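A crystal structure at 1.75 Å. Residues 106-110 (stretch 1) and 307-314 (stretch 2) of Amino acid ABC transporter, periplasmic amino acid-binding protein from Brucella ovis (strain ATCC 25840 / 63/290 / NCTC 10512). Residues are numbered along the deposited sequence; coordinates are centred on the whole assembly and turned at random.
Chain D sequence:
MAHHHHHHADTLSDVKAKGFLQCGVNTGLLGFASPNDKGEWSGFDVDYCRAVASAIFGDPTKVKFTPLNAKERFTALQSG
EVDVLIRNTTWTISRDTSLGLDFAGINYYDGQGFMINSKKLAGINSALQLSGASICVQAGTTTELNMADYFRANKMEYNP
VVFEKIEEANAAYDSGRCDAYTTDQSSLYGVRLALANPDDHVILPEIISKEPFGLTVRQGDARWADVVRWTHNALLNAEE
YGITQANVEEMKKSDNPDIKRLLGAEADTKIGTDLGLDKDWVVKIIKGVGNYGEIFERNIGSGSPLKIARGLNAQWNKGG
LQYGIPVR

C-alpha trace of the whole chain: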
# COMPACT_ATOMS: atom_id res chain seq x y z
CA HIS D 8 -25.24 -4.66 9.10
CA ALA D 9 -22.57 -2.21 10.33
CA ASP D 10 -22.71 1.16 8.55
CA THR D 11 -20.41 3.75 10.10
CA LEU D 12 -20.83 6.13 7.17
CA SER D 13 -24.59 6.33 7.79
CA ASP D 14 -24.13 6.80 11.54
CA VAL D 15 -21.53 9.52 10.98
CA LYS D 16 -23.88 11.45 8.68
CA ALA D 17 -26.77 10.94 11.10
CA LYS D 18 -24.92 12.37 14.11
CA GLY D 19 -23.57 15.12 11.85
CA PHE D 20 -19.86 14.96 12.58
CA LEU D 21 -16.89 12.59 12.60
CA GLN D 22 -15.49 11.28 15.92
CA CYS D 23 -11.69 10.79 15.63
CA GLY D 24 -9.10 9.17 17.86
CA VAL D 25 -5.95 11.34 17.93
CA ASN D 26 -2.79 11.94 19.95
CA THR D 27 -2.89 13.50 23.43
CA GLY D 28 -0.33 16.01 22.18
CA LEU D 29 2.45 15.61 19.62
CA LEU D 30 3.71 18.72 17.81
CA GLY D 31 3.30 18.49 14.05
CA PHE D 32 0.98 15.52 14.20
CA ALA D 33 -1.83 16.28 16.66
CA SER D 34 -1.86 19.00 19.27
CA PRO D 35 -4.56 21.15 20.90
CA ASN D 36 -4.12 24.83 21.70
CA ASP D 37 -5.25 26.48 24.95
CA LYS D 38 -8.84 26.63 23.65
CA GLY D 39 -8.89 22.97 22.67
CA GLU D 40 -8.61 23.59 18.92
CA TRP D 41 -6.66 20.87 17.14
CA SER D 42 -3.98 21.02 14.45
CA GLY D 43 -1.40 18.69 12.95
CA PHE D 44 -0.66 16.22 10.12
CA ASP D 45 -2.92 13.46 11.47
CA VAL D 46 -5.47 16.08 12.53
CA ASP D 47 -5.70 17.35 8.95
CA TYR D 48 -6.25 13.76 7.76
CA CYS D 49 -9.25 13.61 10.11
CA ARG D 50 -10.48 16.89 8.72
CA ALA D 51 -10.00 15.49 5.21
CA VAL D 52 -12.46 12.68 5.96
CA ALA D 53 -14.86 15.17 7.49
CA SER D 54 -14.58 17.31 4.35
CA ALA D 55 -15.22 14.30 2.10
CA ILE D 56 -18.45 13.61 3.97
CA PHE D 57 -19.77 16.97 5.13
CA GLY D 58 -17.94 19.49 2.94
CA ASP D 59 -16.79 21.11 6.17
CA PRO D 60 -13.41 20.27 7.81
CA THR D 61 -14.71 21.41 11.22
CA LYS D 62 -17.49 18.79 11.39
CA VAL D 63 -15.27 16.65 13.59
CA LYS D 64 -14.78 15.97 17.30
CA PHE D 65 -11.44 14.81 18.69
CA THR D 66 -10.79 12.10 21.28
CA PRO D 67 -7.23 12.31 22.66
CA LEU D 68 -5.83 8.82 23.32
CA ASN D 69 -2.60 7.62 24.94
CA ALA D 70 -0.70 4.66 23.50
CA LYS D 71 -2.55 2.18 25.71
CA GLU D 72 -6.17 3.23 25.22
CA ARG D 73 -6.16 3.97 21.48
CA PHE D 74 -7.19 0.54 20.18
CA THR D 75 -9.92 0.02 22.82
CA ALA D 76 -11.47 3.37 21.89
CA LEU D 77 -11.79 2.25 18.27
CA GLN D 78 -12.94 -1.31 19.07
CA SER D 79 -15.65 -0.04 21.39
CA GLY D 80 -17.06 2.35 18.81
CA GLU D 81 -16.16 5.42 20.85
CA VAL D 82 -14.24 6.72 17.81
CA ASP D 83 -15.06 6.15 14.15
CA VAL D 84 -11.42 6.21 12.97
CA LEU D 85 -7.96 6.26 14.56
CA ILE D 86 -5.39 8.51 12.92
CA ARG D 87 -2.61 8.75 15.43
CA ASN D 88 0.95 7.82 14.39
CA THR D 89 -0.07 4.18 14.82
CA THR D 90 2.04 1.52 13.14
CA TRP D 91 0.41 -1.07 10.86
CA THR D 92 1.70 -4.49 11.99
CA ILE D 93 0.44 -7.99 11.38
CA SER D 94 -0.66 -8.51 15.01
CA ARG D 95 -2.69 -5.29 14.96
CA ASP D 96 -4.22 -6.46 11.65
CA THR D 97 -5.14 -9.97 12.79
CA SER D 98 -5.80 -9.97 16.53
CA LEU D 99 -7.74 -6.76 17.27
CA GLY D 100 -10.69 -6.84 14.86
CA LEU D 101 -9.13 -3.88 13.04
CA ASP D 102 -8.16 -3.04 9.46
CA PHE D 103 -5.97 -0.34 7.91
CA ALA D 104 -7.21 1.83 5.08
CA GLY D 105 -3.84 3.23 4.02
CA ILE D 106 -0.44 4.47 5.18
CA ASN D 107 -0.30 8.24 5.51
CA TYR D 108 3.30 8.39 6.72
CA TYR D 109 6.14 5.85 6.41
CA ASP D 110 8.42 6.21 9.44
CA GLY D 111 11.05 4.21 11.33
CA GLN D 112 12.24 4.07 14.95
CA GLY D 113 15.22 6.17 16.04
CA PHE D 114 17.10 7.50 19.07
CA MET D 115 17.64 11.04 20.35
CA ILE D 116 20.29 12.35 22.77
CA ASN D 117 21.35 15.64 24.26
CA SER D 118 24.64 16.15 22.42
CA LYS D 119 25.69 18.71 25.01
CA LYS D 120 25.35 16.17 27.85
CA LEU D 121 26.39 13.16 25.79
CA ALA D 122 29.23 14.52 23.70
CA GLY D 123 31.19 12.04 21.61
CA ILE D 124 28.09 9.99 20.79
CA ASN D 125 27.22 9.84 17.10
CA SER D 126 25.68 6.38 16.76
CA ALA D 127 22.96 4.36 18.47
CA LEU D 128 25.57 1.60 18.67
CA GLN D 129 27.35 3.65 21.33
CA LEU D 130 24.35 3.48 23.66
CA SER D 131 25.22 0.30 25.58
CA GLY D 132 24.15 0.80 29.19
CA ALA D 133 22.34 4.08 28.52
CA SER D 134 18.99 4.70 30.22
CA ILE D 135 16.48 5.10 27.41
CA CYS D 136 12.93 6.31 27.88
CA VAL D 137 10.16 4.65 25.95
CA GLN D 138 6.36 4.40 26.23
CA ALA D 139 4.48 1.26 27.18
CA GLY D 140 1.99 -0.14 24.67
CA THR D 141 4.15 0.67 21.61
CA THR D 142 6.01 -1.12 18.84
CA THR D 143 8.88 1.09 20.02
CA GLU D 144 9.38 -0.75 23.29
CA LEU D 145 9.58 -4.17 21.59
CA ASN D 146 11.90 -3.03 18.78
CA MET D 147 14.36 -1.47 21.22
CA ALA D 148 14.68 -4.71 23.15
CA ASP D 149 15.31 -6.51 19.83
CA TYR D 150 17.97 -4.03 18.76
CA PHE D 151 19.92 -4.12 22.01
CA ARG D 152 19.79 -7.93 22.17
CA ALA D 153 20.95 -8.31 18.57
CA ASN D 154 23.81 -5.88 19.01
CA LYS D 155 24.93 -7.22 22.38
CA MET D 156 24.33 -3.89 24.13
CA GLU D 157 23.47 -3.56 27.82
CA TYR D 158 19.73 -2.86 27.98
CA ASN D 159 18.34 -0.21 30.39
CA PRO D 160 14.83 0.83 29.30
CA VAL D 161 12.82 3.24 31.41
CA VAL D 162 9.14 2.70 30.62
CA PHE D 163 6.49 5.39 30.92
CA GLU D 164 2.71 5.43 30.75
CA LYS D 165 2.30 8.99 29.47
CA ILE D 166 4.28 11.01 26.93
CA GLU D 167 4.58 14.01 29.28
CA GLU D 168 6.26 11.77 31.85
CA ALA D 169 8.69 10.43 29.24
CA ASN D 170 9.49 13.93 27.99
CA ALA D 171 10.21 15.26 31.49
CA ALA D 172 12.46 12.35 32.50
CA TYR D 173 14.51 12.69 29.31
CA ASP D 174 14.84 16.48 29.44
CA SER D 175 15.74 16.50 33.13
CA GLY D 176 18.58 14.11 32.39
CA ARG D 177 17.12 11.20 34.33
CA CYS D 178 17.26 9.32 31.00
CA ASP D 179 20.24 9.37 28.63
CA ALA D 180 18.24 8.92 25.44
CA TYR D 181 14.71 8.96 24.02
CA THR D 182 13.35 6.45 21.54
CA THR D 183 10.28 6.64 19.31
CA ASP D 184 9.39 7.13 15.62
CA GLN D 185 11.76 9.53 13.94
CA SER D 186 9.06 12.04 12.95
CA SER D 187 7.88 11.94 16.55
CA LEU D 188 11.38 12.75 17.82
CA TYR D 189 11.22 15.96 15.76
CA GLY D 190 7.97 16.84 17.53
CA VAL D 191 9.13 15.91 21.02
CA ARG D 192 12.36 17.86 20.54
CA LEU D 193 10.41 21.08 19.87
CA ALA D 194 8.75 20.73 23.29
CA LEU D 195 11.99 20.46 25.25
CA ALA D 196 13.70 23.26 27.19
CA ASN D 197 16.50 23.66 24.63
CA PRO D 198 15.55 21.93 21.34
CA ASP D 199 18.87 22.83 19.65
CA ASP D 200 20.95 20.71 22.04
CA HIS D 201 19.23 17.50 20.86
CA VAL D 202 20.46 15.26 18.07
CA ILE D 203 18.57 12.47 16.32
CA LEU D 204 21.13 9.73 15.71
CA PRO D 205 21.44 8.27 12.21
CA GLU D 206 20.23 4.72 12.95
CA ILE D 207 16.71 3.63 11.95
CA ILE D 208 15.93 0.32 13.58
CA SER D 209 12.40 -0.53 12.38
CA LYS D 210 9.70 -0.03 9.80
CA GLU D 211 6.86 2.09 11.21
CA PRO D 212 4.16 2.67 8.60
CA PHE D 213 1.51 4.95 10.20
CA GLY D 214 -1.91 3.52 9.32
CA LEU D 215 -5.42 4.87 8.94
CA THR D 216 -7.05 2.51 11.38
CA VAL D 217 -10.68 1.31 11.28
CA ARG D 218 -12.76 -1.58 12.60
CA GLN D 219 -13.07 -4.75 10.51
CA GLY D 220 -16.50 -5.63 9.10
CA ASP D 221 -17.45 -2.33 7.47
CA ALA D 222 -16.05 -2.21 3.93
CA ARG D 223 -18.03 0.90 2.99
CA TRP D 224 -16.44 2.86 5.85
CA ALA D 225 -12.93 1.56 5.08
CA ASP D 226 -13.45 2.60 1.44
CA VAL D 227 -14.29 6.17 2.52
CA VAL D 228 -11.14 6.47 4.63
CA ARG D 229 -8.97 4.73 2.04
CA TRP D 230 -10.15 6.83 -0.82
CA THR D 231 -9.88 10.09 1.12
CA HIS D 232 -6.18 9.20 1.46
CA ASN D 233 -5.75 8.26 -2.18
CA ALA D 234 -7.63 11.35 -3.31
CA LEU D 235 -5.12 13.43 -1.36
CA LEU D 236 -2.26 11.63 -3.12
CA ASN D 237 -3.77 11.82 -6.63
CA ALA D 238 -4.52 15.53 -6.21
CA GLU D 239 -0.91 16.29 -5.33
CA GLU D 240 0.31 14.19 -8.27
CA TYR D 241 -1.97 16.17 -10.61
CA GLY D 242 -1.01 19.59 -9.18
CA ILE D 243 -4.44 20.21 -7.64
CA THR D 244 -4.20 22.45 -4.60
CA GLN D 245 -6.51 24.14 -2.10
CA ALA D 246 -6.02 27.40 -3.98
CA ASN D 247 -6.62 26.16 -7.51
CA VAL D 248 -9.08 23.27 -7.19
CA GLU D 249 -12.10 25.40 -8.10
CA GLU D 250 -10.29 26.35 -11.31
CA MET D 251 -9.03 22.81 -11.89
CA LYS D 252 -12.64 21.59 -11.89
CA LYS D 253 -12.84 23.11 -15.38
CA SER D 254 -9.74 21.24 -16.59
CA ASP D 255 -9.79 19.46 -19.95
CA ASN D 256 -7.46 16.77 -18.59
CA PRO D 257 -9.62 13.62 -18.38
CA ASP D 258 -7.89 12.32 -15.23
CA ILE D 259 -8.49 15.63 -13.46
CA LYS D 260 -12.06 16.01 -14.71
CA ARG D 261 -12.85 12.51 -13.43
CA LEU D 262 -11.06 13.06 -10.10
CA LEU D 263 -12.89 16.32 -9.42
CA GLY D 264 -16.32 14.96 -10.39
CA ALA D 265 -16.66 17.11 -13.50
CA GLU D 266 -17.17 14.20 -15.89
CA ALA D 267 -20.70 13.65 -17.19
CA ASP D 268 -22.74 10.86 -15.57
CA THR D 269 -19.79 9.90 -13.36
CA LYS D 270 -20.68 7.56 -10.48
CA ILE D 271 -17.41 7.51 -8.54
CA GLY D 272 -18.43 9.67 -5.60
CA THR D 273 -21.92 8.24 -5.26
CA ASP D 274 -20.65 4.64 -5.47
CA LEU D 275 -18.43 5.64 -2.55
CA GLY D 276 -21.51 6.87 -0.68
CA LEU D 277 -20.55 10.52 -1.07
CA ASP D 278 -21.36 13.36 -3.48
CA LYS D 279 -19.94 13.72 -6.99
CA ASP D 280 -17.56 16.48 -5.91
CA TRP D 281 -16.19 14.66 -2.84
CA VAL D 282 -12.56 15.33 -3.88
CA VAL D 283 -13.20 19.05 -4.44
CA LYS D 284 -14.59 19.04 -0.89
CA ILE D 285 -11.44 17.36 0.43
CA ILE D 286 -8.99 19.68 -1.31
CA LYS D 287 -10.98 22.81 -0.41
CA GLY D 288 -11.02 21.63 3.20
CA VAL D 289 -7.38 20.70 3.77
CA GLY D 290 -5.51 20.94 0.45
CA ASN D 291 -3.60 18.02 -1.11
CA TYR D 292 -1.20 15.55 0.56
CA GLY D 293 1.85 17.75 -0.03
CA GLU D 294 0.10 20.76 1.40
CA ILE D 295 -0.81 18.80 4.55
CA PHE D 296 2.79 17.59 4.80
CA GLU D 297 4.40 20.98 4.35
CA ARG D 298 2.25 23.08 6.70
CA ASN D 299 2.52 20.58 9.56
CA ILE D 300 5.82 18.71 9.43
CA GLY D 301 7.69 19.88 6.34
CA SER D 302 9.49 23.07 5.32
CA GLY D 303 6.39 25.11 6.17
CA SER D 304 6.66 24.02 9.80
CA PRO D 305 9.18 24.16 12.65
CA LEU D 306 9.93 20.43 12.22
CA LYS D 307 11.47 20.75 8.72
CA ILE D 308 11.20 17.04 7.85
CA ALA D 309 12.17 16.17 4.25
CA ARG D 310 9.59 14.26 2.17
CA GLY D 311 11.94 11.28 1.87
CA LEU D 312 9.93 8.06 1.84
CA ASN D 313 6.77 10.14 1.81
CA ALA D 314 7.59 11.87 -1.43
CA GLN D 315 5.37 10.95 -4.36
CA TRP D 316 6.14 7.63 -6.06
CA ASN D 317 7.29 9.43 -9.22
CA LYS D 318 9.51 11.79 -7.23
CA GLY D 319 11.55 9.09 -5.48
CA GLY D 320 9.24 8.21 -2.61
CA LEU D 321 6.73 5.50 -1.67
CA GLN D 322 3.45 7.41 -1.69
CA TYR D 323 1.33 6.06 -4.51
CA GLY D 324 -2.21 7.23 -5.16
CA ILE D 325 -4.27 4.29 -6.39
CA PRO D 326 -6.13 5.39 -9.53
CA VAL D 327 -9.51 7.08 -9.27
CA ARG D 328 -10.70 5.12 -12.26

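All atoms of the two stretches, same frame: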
# COMPACT_ATOMS: atom_id res chain seq x y z
N ILE D 106 -1.61 4.07 4.42
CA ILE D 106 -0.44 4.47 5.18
C ILE D 106 -0.20 5.94 4.87
O ILE D 106 0.17 6.28 3.76
CB ILE D 106 0.79 3.61 4.83
CG1 ILE D 106 0.62 2.17 5.33
CG2 ILE D 106 2.07 4.23 5.41
CD1 ILE D 106 1.52 1.18 4.58
N ASN D 107 -0.44 6.83 5.83
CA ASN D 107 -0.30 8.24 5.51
C ASN D 107 1.10 8.76 5.82
O ASN D 107 1.44 9.87 5.43
CB ASN D 107 -1.39 9.08 6.21
CG ASN D 107 -1.27 9.13 7.72
OD1 ASN D 107 -0.68 8.27 8.38
ND2 ASN D 107 -1.91 10.14 8.30
N TYR D 108 1.93 7.95 6.47
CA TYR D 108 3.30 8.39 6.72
C TYR D 108 4.16 7.17 7.01
O TYR D 108 3.91 6.47 7.98
CB TYR D 108 3.35 9.38 7.90
CG TYR D 108 4.70 10.03 8.07
CD1 TYR D 108 5.72 9.39 8.77
CD2 TYR D 108 4.98 11.26 7.49
CE1 TYR D 108 6.96 9.95 8.90
CE2 TYR D 108 6.22 11.83 7.61
CZ TYR D 108 7.21 11.17 8.31
OH TYR D 108 8.45 11.74 8.43
N TYR D 109 5.16 6.91 6.15
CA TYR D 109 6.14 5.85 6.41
C TYR D 109 7.22 6.39 7.32
O TYR D 109 7.89 7.34 6.97
CB TYR D 109 6.78 5.35 5.12
CG TYR D 109 5.81 4.69 4.15
CD1 TYR D 109 5.10 5.45 3.25
CD2 TYR D 109 5.62 3.32 4.16
CE1 TYR D 109 4.21 4.86 2.36
CE2 TYR D 109 4.73 2.72 3.28
CZ TYR D 109 4.03 3.50 2.39
OH TYR D 109 3.16 2.91 1.50
N ASP D 110 7.39 5.77 8.50
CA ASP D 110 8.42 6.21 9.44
C ASP D 110 9.28 5.01 9.87
O ASP D 110 9.10 3.89 9.37
CB ASP D 110 7.78 6.88 10.65
CG ASP D 110 8.64 7.98 11.24
OD1 ASP D 110 9.82 8.10 10.84
OD2 ASP D 110 8.12 8.74 12.10
N LYS D 307 10.57 20.77 9.88
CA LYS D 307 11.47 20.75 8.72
C LYS D 307 11.89 19.34 8.29
O LYS D 307 13.05 19.11 7.95
CB LYS D 307 12.74 21.58 8.99
CG LYS D 307 12.51 22.96 9.59
CD LYS D 307 11.89 23.91 8.60
CE LYS D 307 11.90 25.34 9.15
NZ LYS D 307 10.81 26.16 8.57
N ILE D 308 10.95 18.40 8.32
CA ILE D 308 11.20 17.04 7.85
C ILE D 308 11.17 16.97 6.32
O ILE D 308 10.27 17.51 5.69
CB ILE D 308 10.17 16.08 8.44
CG1 ILE D 308 10.24 16.11 9.98
CG2 ILE D 308 10.34 14.68 7.86
CD1 ILE D 308 9.24 15.14 10.67
N ALA D 309 12.16 16.31 5.71
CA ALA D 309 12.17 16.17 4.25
C ALA D 309 11.15 15.11 3.85
O ALA D 309 10.86 14.21 4.64
CB ALA D 309 13.55 15.80 3.76
N ARG D 310 10.61 15.23 2.64
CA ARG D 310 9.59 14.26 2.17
C ARG D 310 10.11 12.82 2.28
O ARG D 310 9.44 11.95 2.82
CB ARG D 310 9.17 14.56 0.73
CG ARG D 310 8.23 15.78 0.57
CD ARG D 310 6.85 15.58 1.22
NE ARG D 310 6.01 14.64 0.47
CZ ARG D 310 5.16 14.97 -0.49
NH1 ARG D 310 5.02 16.24 -0.87
NH2 ARG D 310 4.46 14.03 -1.10
N GLY D 311 11.32 12.59 1.77
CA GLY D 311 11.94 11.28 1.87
C GLY D 311 11.06 10.16 1.36
O GLY D 311 10.62 10.17 0.21
N LEU D 312 10.77 9.19 2.23
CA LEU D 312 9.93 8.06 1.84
C LEU D 312 8.52 8.52 1.50
O LEU D 312 7.79 7.80 0.82
CB LEU D 312 9.85 7.02 2.96
CG LEU D 312 11.15 6.33 3.33
CD1 LEU D 312 10.89 5.38 4.52
CD2 LEU D 312 11.69 5.58 2.13
N ASN D 313 8.14 9.68 2.01
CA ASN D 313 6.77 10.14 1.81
C ASN D 313 6.66 11.12 0.65
O ASN D 313 5.62 11.75 0.47
CB ASN D 313 6.24 10.74 3.10
CG ASN D 313 6.17 9.70 4.19
OD1 ASN D 313 5.39 8.76 4.08
ND2 ASN D 313 7.07 9.79 5.17
N ALA D 314 7.71 11.21 -0.15
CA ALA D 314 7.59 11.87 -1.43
C ALA D 314 6.68 11.02 -2.32
O ALA D 314 6.49 9.83 -2.08
CB ALA D 314 8.97 12.06 -2.11
O HOH W 1 8.93 11.80 5.73

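Two segments whose touching residues are at least 200 positions apart in sequence meet over a small interface that buries 284 Å² in total. In the first, the chain turns a corner at Asn107 and continues in extended form through Tyr109 and Asp110. The second, Lys307 to Ala314, is irregular and is held in shape by its own backbone: Asn313 N donates to Arg310 O (2.7 Å) and Ala314 N to Gly311 O (3.1 Å), so the chain folds back tightly after Arg310. Gly311, with phi 53° and psi -121°, takes a backbone conformation that favours glycine. The segments come closest in backbone terms at Tyr108 and Asn313, whose CA atoms lie 6.3 Å apart. That spacing leaves room for a side chain to reach across, and Asn313 does so.

Asn313 (chi1 -63°, m) points its CA-to-CB bond toward the strand and uses its amide as a backbone mimic. Tyr109 N donates to Asn313 OD1 at 2.8 Å with an angle of 167°, while Asn313 ND2 donates to Tyr109 O at 3.1 Å and 159°. Both main-chain polar groups of one residue are thus met by one carboxamide, a pairing that fixes which end of the amide is oxygen and which nitrogen. The same ND2 lies over one face of the Tyr108 ring, 3.3 Å from Tyr108 CE2, and also donates to water 1 at 2.8 Å from its oxygen. This water donates to Arg310 O (3.0 Å from the water oxygen) and is hydrogen-bonded to Tyr108 OH (2.7 Å from the water oxygen), tying the tyrosine hydroxyl to the second segment.

The Tyr108 side chain starts out sideways, but in the t rotamer (chi1 -171°) its end comes nearer the second segment, bringing Tyr108 OH to 3.5 Å from Ile308 CG2. Tyr109 instead points toward the second segment. Asn313 OD1 sits at the edge of its ring, near the ring plane and 3.4 Å from Tyr109 CD1, while Tyr109 CB packs against Leu312 CB at 4.1 Å. Leu312, also directed toward the strand, adds apolar cover beside the polar pairing.

Arg310 points away from the strand yet supports the arrangement from behind. With chi1 to chi3 all m, its side chain curls back so that Arg310 NE and Arg310 NH2 both donate to Asn313 O, at 2.9 and 3.0 Å. This forked bond braces the main chain of the residue whose side chain makes the central contact.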